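Local atomic coordinates of malonate decarboxylase subunit alpha (PDB entry 6MPR), a protein that probably acts as the acyl-carrier-protein transferase of malonate decarboxylase, passing the carrier protein from its acetyl thioester to malonate and releasing acetate. Residues A[290-304]-A[313-327]. Residues are numbered along the deposited sequence; the frame is centred on the assembly and turned at random.
Sequences LKGKICRNWTLNPHP and GWVESVHCFGTELGM
Strands 297-299 and 317-319 are the two parallel strands of a beta-alpha-beta unit, joined through helix 307-311, and their pairing runs from Asn297 beside Ser317 to Thr299 beside His319. Trp298 N donates to Ser317 O, Trp298 O accepts from His319 N at 3.0 Å, and Leu300 N binds His319 O. Where the strands begin, Arg296 O is gripped by two N-H groups, Glu316 N (2.8 Å) and, at greater length, Ser317 N. The guanidinium of Arg296 meets Glu316 in a salt bridge, NH1 to OE2 3.0 Å; OE2 lies close to the guanidinium plane, although the two flat groups are turned 52° apart, while Arg296 NE is held by Gln264. On the next residue pair, Ser317 OG, placed between its backbone N and carbonyl carbon (chi1 69°), donates in plane to a lone pair of Asn297 OD1 at 2.9 Å. At one end Lys291 lies over a face of the Trp314 indole, its CA 3.5 Å from the centroid of the six-membered ring in a CH-pi contact, and Ile294 CG1 meets the ring edge; a water ties Gly292 N and Ile294 O to Trp314 O. At the other, the doubly bent Met327 side chain brings CE against Pro302. Strand 317-319 is an edge strand of the mixed sheet within this chain, 297-299 lies between it and strand 265-268, helix 350-359 packs on His319 and Phe321, and Val152 of the second subunit packs against Asn297, Thr299 and Ser317.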
ATOM      1  N   LEU A 290     -31.924  -1.022  -6.029  1.00 21.61           N
ATOM      2  CA  LEU A 290     -30.569  -0.577  -5.730  1.00 18.49           C
ATOM      3  C   LEU A 290     -29.555  -0.810  -6.851  1.00 16.23           C
ATOM      4  O   LEU A 290     -28.371  -0.499  -6.654  1.00 14.41           O
ATOM      5  CB  LEU A 290     -30.072  -1.256  -4.445  1.00 13.85           C
ATOM      6  CG  LEU A 290     -30.834  -0.899  -3.163  1.00 15.18           C
ATOM      7  CD1 LEU A 290     -30.327  -1.736  -1.972  1.00 18.94           C
ATOM      8  CD2 LEU A 290     -30.738   0.584  -2.870  1.00 20.95           C
ATOM      9  N   LYS A 291     -29.959  -1.345  -8.009  1.00 17.94           N
ATOM     10  CA  LYS A 291     -28.965  -1.632  -9.042  1.00 23.55           C
ATOM     11  C   LYS A 291     -28.323  -0.340  -9.524  1.00 13.82           C
ATOM     12  O   LYS A 291     -29.016   0.641  -9.815  1.00 17.06           O
ATOM     13  CB  LYS A 291     -29.581  -2.377 -10.227  1.00 24.74           C
ATOM     14  CG  LYS A 291     -28.550  -2.687 -11.325  1.00 26.48           C
ATOM     15  CD  LYS A 291     -29.191  -3.217 -12.602  1.00 27.85           C
ATOM     16  CE  LYS A 291     -29.964  -4.502 -12.340  1.00 30.99           C
ATOM     17  NZ  LYS A 291     -30.647  -5.001 -13.571  1.00 29.68           N
ATOM     18  N   GLY A 292     -26.998  -0.339  -9.607  1.00 18.40           N
ATOM     19  CA  GLY A 292     -26.259   0.846  -9.975  1.00 21.74           C
ATOM     20  C   GLY A 292     -26.102   1.880  -8.880  1.00 22.28           C
ATOM     21  O   GLY A 292     -25.383   2.868  -9.087  1.00 24.89           O
ATOM     22  N   LYS A 293     -26.741   1.689  -7.723  1.00 16.40           N
ATOM     23  CA  LYS A 293     -26.639   2.625  -6.608  1.00 13.85           C
ATOM     24  C   LYS A 293     -25.690   2.160  -5.522  1.00 18.81           C
ATOM     25  O   LYS A 293     -25.325   2.970  -4.664  1.00 22.40           O
ATOM     26  CB  LYS A 293     -28.011   2.850  -5.961  1.00 17.09           C
ATOM     27  CG  LYS A 293     -29.030   3.431  -6.915  1.00 19.19           C
ATOM     28  CD  LYS A 293     -30.354   3.666  -6.220  1.00 19.53           C
ATOM     29  CE  LYS A 293     -31.442   3.951  -7.243  1.00 28.10           C
ATOM     30  NZ  LYS A 293     -32.784   3.823  -6.610  1.00 34.81           N
ATOM     31  N   ILE A 294     -25.344   0.868  -5.507  1.00 15.29           N
ATOM     32  CA  ILE A 294     -24.439   0.281  -4.526  1.00 13.40           C
ATOM     33  C   ILE A 294     -23.625  -0.809  -5.212  1.00 15.61           C
ATOM     34  O   ILE A 294     -24.044  -1.398  -6.211  1.00 18.44           O
ATOM     35  CB  ILE A 294     -25.154  -0.319  -3.294  1.00 14.42           C
ATOM     36  CG1 ILE A 294     -26.062  -1.481  -3.716  1.00 13.64           C
ATOM     37  CG2 ILE A 294     -25.985   0.753  -2.556  1.00 16.67           C
ATOM     38  CD1 ILE A 294     -26.602  -2.289  -2.558  1.00 13.37           C
ATOM     39  N   CYS A 295     -22.448  -1.075  -4.653  1.00 13.16           N
ATOM     40  CA  CYS A 295     -21.663  -2.261  -5.001  1.00 15.18           C
ATOM     41  C   CYS A 295     -21.264  -2.283  -6.475  1.00 12.55           C
ATOM     42  O   CYS A 295     -21.367  -3.313  -7.151  1.00 11.69           O
ATOM     43  CB  CYS A 295     -22.421  -3.541  -4.639  1.00 14.87           C
ATOM     44  SG  CYS A 295     -22.914  -3.667  -2.899  1.00 16.56           S
ATOM     45  N   ARG A 296     -20.740  -1.155  -6.956  1.00 11.41           N
ATOM     46  CA  ARG A 296     -20.351  -1.030  -8.359  1.00 12.02           C
ATOM     47  C   ARG A 296     -18.926  -1.500  -8.629  1.00 12.79           C
ATOM     48  O   ARG A 296     -18.678  -2.190  -9.628  1.00 13.90           O
ATOM     49  CB  ARG A 296     -20.513   0.418  -8.810  1.00 15.00           C
ATOM     50  CG  ARG A 296     -21.958   0.875  -8.780  1.00 19.57           C
ATOM     51  CD  ARG A 296     -22.136   2.193  -9.504  1.00 33.14           C
ATOM     52  NE  ARG A 296     -21.534   3.288  -8.759  1.00 44.85           N
ATOM     53  CZ  ARG A 296     -20.508   4.015  -9.184  1.00 50.85           C
ATOM     54  NH1 ARG A 296     -19.967   3.773 -10.374  1.00 54.69           N
ATOM     55  NH2 ARG A 296     -20.030   4.991  -8.420  1.00 46.04           N
ATOM     56  N   ASN A 297     -17.984  -1.163  -7.758  1.00 11.50           N
ATOM     57  CA  ASN A 297     -16.565  -1.374  -8.019  1.00 10.12           C
ATOM     58  C   ASN A 297     -15.965  -2.259  -6.940  1.00 12.52           C
ATOM     59  O   ASN A 297     -16.107  -1.974  -5.749  1.00 11.67           O
ATOM     60  CB  ASN A 297     -15.849  -0.027  -8.091  1.00 11.16           C
ATOM     61  CG  ASN A 297     -16.530   0.919  -9.048  1.00 15.72           C
ATOM     62  OD1 ASN A 297     -16.561   0.671 -10.254  1.00 19.34           O
ATOM     63  ND2 ASN A 297     -17.094   2.000  -8.522  1.00 13.82           N
ATOM     64  N   TRP A 298     -15.290  -3.329  -7.353  1.00  9.55           N
ATOM     65  CA  TRP A 298     -14.858  -4.349  -6.418  1.00 10.89           C
ATOM     66  C   TRP A 298     -13.350  -4.580  -6.463  1.00 10.15           C
ATOM     67  O   TRP A 298     -12.714  -4.488  -7.521  1.00 10.19           O
ATOM     68  CB  TRP A 298     -15.575  -5.672  -6.718  1.00  9.26           C
ATOM     69  CG  TRP A 298     -17.080  -5.628  -6.600  1.00  9.21           C
ATOM     70  CD1 TRP A 298     -17.965  -4.945  -7.403  1.00 10.64           C
ATOM     71  CD2 TRP A 298     -17.866  -6.332  -5.646  1.00  8.88           C
ATOM     72  NE1 TRP A 298     -19.256  -5.176  -6.986  1.00 12.76           N
ATOM     73  CE2 TRP A 298     -19.223  -6.038  -5.916  1.00 11.64           C
ATOM     74  CE3 TRP A 298     -17.558  -7.191  -4.582  1.00 12.90           C
ATOM     75  CZ2 TRP A 298     -20.268  -6.572  -5.160  1.00 11.30           C
ATOM     76  CZ3 TRP A 298     -18.600  -7.716  -3.830  1.00 11.13           C
ATOM     77  CH2 TRP A 298     -19.940  -7.409  -4.131  1.00 11.39           C
ATOM     78  N   THR A 299     -12.790  -4.885  -5.299  1.00 10.00           N
ATOM     79  CA  THR A 299     -11.493  -5.539  -5.187  1.00  9.79           C
ATOM     80  C   THR A 299     -11.792  -6.947  -4.695  1.00  8.66           C
ATOM     81  O   THR A 299     -12.203  -7.135  -3.539  1.00  9.97           O
ATOM     82  CB  THR A 299     -10.552  -4.799  -4.235  1.00  8.69           C
ATOM     83  OG1 THR A 299     -11.179  -4.670  -2.949  1.00 12.46           O
ATOM     84  CG2 THR A 299     -10.227  -3.420  -4.773  1.00  9.96           C
ATOM     85  N   LEU A 300     -11.618  -7.927  -5.577  1.00  8.15           N
ATOM     86  CA  LEU A 300     -12.149  -9.262  -5.317  1.00  8.60           C
ATOM     87  C   LEU A 300     -11.550 -10.242  -6.320  1.00 12.32           C
ATOM     88  O   LEU A 300     -11.283  -9.873  -7.465  1.00 12.51           O
ATOM     89  CB  LEU A 300     -13.683  -9.269  -5.452  1.00 13.50           C
ATOM     90  CG  LEU A 300     -14.429 -10.409  -4.754  1.00 12.04           C
ATOM     91  CD1 LEU A 300     -14.608 -10.063  -3.274  1.00  8.10           C
ATOM     92  CD2 LEU A 300     -15.757 -10.625  -5.426  1.00 12.00           C
ATOM     93  N   ASN A 301     -11.366 -11.499  -5.902  1.00 12.92           N
ATOM     94  CA  ASN A 301     -11.081 -12.514  -6.901  0.55 12.95           C
ATOM     95  C   ASN A 301     -12.349 -12.801  -7.704  1.00 11.78           C
ATOM     96  O   ASN A 301     -13.437 -12.317  -7.370  1.00 11.84           O
ATOM     97  CB  ASN A 301     -10.507 -13.764  -6.241  0.55  9.80           C
ATOM     98  CG  ASN A 301      -9.010 -13.653  -6.020  0.55 13.63           C
ATOM     99  OD1 ASN A 301      -8.433 -12.578  -6.189  0.55 13.28           O
ATOM    100  ND2 ASN A 301      -8.376 -14.755  -5.642  0.55 12.23           N
ATOM    101  N   PRO A 302     -12.235 -13.537  -8.831  1.00 10.43           N
ATOM    102  CA  PRO A 302     -13.466 -13.799  -9.613  1.00 10.89           C
ATOM    103  C   PRO A 302     -14.351 -14.873  -8.980  1.00 14.99           C
ATOM    104  O   PRO A 302     -14.380 -16.045  -9.383  1.00 13.89           O
ATOM    105  CB  PRO A 302     -12.917 -14.243 -10.974  1.00 10.77           C
ATOM    106  CG  PRO A 302     -11.445 -13.955 -10.953  1.00 13.30           C
ATOM    107  CD  PRO A 302     -11.056 -14.078  -9.527  1.00 12.79           C
ATOM    108  N   HIS A 303     -15.082 -14.473  -7.941  1.00  8.87           N
ATOM    109  CA  HIS A 303     -15.966 -15.403  -7.249  1.00 12.46           C
ATOM    110  C   HIS A 303     -17.000 -15.924  -8.240  1.00 12.58           C
ATOM    111  O   HIS A 303     -17.682 -15.113  -8.888  1.00 13.07           O
ATOM    112  CB  HIS A 303     -16.708 -14.705  -6.106  1.00 14.08           C
ATOM    113  CG  HIS A 303     -15.847 -14.310  -4.944  1.00 13.84           C
ATOM    114  ND1 HIS A 303     -16.380 -13.822  -3.766  1.00 11.80           N
ATOM    115  CD2 HIS A 303     -14.503 -14.320  -4.778  1.00 13.99           C
ATOM    116  CE1 HIS A 303     -15.396 -13.552  -2.923  1.00 10.71           C
ATOM    117  NE2 HIS A 303     -14.250 -13.849  -3.509  1.00 14.57           N
ATOM    118  N   PRO A 304     -17.147 -17.247  -8.403  1.00 11.84           N
ATOM    119  CA  PRO A 304     -18.272 -17.732  -9.211  1.00 12.74           C
ATOM    120  C   PRO A 304     -19.599 -17.254  -8.669  1.00 12.06           C
ATOM    121  O   PRO A 304     -20.543 -17.054  -9.445  1.00 11.53           O
ATOM    122  CB  PRO A 304     -18.135 -19.265  -9.131  1.00 14.44           C
ATOM    123  CG  PRO A 304     -16.663 -19.474  -8.872  1.00 13.27           C
ATOM    124  CD  PRO A 304     -16.339 -18.364  -7.889  1.00 12.80           C
ATOM    125  N   GLY A 313     -25.810  -6.730 -14.392  1.00 15.74           N
ATOM    126  CA  GLY A 313     -25.370  -5.349 -14.522  1.00 20.89           C
ATOM    127  C   GLY A 313     -25.067  -4.614 -13.233  1.00 16.92           C
ATOM    128  O   GLY A 313     -24.912  -3.389 -13.273  1.00 16.10           O
ATOM    129  N   TRP A 314     -24.969  -5.312 -12.096  1.00 12.11           N
ATOM    130  CA  TRP A 314     -24.622  -4.633 -10.848  1.00 11.77           C
ATOM    131  C   TRP A 314     -23.145  -4.292 -10.794  1.00 12.97           C
ATOM    132  O   TRP A 314     -22.764  -3.230 -10.288  1.00 15.17           O
ATOM    133  CB  TRP A 314     -24.948  -5.505  -9.637  1.00 12.75           C
ATOM    134  CG  TRP A 314     -26.395  -5.623  -9.365  1.00 13.85           C
ATOM    135  CD1 TRP A 314     -27.298  -6.369 -10.065  1.00 19.49           C
ATOM    136  CD2 TRP A 314     -27.120  -4.995  -8.303  1.00 12.95           C
ATOM    137  NE1 TRP A 314     -28.549  -6.230  -9.510  1.00 16.75           N
ATOM    138  CE2 TRP A 314     -28.463  -5.400  -8.423  1.00 14.98           C
ATOM    139  CE3 TRP A 314     -26.762  -4.133  -7.262  1.00 12.23           C
ATOM    140  CZ2 TRP A 314     -29.458  -4.951  -7.553  1.00 18.81           C
ATOM    141  CZ3 TRP A 314     -27.740  -3.693  -6.400  1.00 15.85           C
ATOM    142  CH2 TRP A 314     -29.078  -4.099  -6.551  1.00 13.76           C
ATOM    143  N   VAL A 315     -22.304  -5.190 -11.295  1.00 15.75           N
ATOM    144  CA  VAL A 315     -20.867  -5.144 -11.068  1.00 12.11           C
ATOM    145  C   VAL A 315     -20.223  -4.439 -12.251  1.00 14.94           C
ATOM    146  O   VAL A 315     -20.184  -4.984 -13.363  1.00 16.88           O
ATOM    147  CB  VAL A 315     -20.282  -6.548 -10.891  1.00 11.74           C
ATOM    148  CG1 VAL A 315     -18.777  -6.459 -10.725  1.00 12.88           C
ATOM    149  CG2 VAL A 315     -20.918  -7.262  -9.696  1.00 14.63           C
ATOM    150  N   GLU A 316     -19.665  -3.250 -12.001  1.00 12.01           N
ATOM    151  CA  GLU A 316     -19.065  -2.451 -13.063  1.00 14.42           C
ATOM    152  C   GLU A 316     -17.587  -2.730 -13.268  1.00 13.33           C
ATOM    153  O   GLU A 316     -17.105  -2.647 -14.405  1.00 14.72           O
ATOM    154  CB  GLU A 316     -19.295  -0.964 -12.780  1.00 13.43           C
ATOM    155  CG  GLU A 316     -20.784  -0.658 -12.984  1.00 27.13           C
ATOM    156  CD  GLU A 316     -21.200   0.743 -12.593  1.00 36.06           C
ATOM    157  OE1 GLU A 316     -22.425   0.957 -12.459  1.00 37.74           O
ATOM    158  OE2 GLU A 316     -20.324   1.621 -12.422  1.00 33.67           O
ATOM    159  N   SER A 317     -16.869  -3.084 -12.210  1.00 10.55           N
ATOM    160  CA  SER A 317     -15.438  -3.309 -12.314  1.00  9.28           C
ATOM    161  C   SER A 317     -15.004  -4.247 -11.199  1.00  9.09           C
ATOM    162  O   SER A 317     -15.520  -4.185 -10.077  1.00  9.91           O
ATOM    163  CB  SER A 317     -14.667  -1.990 -12.228  1.00 12.39           C
ATOM    164  OG  SER A 317     -14.752  -1.434 -10.922  1.00 11.84           O
ATOM    165  N   VAL A 318     -14.056  -5.116 -11.517  1.00 13.12           N
ATOM    166  CA  VAL A 318     -13.425  -5.980 -10.522  1.00  8.27           C
ATOM    167  C   VAL A 318     -11.938  -5.979 -10.805  1.00  8.52           C
ATOM    168  O   VAL A 318     -11.522  -6.310 -11.924  1.00 10.64           O
ATOM    169  CB  VAL A 318     -13.956  -7.422 -10.576  1.00  8.34           C
ATOM    170  CG1 VAL A 318     -13.283  -8.288  -9.506  1.00  8.04           C
ATOM    171  CG2 VAL A 318     -15.452  -7.457 -10.432  1.00  8.67           C
ATOM    172  N   HIS A 319     -11.141  -5.617  -9.802  1.00  8.21           N
ATOM    173  CA  HIS A 319      -9.701  -5.850  -9.795  1.00 10.97           C
ATOM    174  C   HIS A 319      -9.401  -7.016  -8.859  1.00  7.27           C
ATOM    175  O   HIS A 319      -9.988  -7.109  -7.780  1.00 10.54           O
ATOM    176  CB  HIS A 319      -8.937  -4.606  -9.340  1.00  8.82           C
ATOM    177  CG  HIS A 319      -7.471  -4.711  -9.591  1.00  8.94           C
ATOM    178  ND1 HIS A 319      -6.583  -5.125  -8.620  1.00 10.54           N
ATOM    179  CD2 HIS A 319      -6.749  -4.559 -10.728  1.00  8.52           C
ATOM    180  CE1 HIS A 319      -5.368  -5.178  -9.137  1.00  7.97           C
ATOM    181  NE2 HIS A 319      -5.442  -4.850 -10.417  1.00  8.51           N
ATOM    182  N   CYS A 320      -8.483  -7.901  -9.266  1.00 10.57           N
ATOM    183  CA  CYS A 320      -8.340  -9.222  -8.653  1.00  8.38           C
ATOM    184  C   CYS A 320      -6.978  -9.403  -7.997  1.00  7.39           C
ATOM    185  O   CYS A 320      -5.956  -9.014  -8.566  1.00 11.45           O
ATOM    186  CB  CYS A 320      -8.499 -10.339  -9.690  1.00  7.26           C
ATOM    187  SG  CYS A 320     -10.110 -10.408 -10.476  1.00  9.80           S
ATOM    188  N   PHE A 321      -6.983 -10.046  -6.808  1.00  6.79           N
ATOM    189  CA  PHE A 321      -5.745 -10.471  -6.163  1.00 12.08           C
ATOM    190  C   PHE A 321      -5.119 -11.668  -6.871  1.00  9.81           C
ATOM    191  O   PHE A 321      -3.892 -11.822  -6.859  1.00 10.57           O
ATOM    192  CB  PHE A 321      -6.008 -10.860  -4.707  1.00 12.47           C
ATOM    193  CG  PHE A 321      -6.883  -9.906  -3.948  1.00 12.30           C
ATOM    194  CD1 PHE A 321      -6.342  -8.794  -3.325  1.00  9.88           C
ATOM    195  CD2 PHE A 321      -8.241 -10.142  -3.840  1.00 11.06           C
ATOM    196  CE1 PHE A 321      -7.145  -7.932  -2.593  1.00  8.81           C
ATOM    197  CE2 PHE A 321      -9.059  -9.285  -3.115  1.00 11.62           C
ATOM    198  CZ  PHE A 321      -8.519  -8.172  -2.501  1.00  9.69           C
ATOM    199  N   GLY A 322      -5.949 -12.514  -7.476  1.00  9.44           N
ATOM    200  CA  GLY A 322      -5.563 -13.751  -8.121  1.00  8.59           C
ATOM    201  C   GLY A 322      -6.688 -14.211  -9.023  1.00 13.90           C
ATOM    202  O   GLY A 322      -7.686 -13.514  -9.201  1.00 13.14           O
ATOM    203  N   THR A 323      -6.525 -15.405  -9.579  1.00 12.48           N
ATOM    204  CA  THR A 323      -7.539 -16.011 -10.432  1.00 16.84           C
ATOM    205  C   THR A 323      -8.581 -16.735  -9.581  1.00  9.83           C
ATOM    206  O   THR A 323      -8.567 -16.687  -8.347  1.00 10.84           O
ATOM    207  CB  THR A 323      -6.888 -16.996 -11.410  1.00 19.27           C
ATOM    208  OG1 THR A 323      -7.804 -17.292 -12.459  1.00 20.07           O
ATOM    209  CG2 THR A 323      -6.521 -18.318 -10.698  1.00 17.11           C
ATOM    210  N   GLU A 324      -9.520 -17.407 -10.243  1.00 10.32           N
ATOM    211  CA  GLU A 324     -10.202 -18.534  -9.612  1.00 13.70           C
ATOM    212  C   GLU A 324     -10.323 -19.643 -10.644  1.00 12.79           C
ATOM    213  O   GLU A 324     -10.613 -19.377 -11.814  1.00 12.22           O
ATOM    214  CB  GLU A 324     -11.590 -18.192  -9.038  1.00 10.30           C
ATOM    215  CG  GLU A 324     -12.343 -19.408  -8.468  1.00 12.80           C
ATOM    216  CD  GLU A 324     -11.577 -20.145  -7.340  1.00 22.40           C
ATOM    217  OE1 GLU A 324     -10.372 -20.447  -7.465  1.00 25.61           O
ATOM    218  OE2 GLU A 324     -12.197 -20.447  -6.315  1.00 20.10           O
ATOM    219  N   LEU A 325     -10.050 -20.875 -10.214  1.00 10.64           N
ATOM    220  CA  LEU A 325     -10.054 -22.000 -11.139  1.00 10.96           C
ATOM    221  C   LEU A 325     -11.433 -22.184 -11.763  1.00 11.14           C
ATOM    222  O   LEU A 325     -12.464 -22.106 -11.084  1.00 14.66           O
ATOM    223  CB  LEU A 325      -9.634 -23.283 -10.423  1.00 15.27           C
ATOM    224  CG  LEU A 325      -8.227 -23.321  -9.832  1.00 19.79           C
ATOM    225  CD1 LEU A 325      -7.971 -24.731  -9.356  1.00 19.23           C
ATOM    226  CD2 LEU A 325      -7.184 -22.879 -10.864  1.00 26.58           C
ATOM    227  N   GLY A 326     -11.443 -22.438 -13.070  1.00 11.54           N
ATOM    228  CA  GLY A 326     -12.683 -22.560 -13.810  1.00 13.22           C
ATOM    229  C   GLY A 326     -13.298 -21.258 -14.274  1.00 14.07           C
ATOM    230  O   GLY A 326     -14.254 -21.295 -15.054  1.00 15.09           O
ATOM    231  N   MET A 327     -12.796 -20.103 -13.815  1.00 12.39           N
ATOM    232  CA  MET A 327     -13.368 -18.814 -14.174  1.00 12.94           C
ATOM    233  C   MET A 327     -12.589 -18.105 -15.273  1.00 18.76           C
ATOM    234  O   MET A 327     -12.993 -17.018 -15.695  1.00 14.53           O
ATOM    235  CB  MET A 327     -13.441 -17.904 -12.935  1.00 14.65           C
ATOM    236  CG  MET A 327     -14.523 -18.331 -11.948  1.00 12.94           C
ATOM    237  SD  MET A 327     -16.180 -17.950 -12.534  1.00 12.94           S
ATOM    238  CE  MET A 327     -16.145 -16.177 -12.273  1.00 14.79           C
TER
HETATM  239  O   HOH W   1     -24.615  -1.862  -8.897  1.00 13.57           O
HETATM  240  O   HOH W   2     -17.890   2.174 -12.586  1.00 32.99           O
HETATM  241  O   HOH W   3     -12.649  -2.291  -9.395  1.00 11.54           O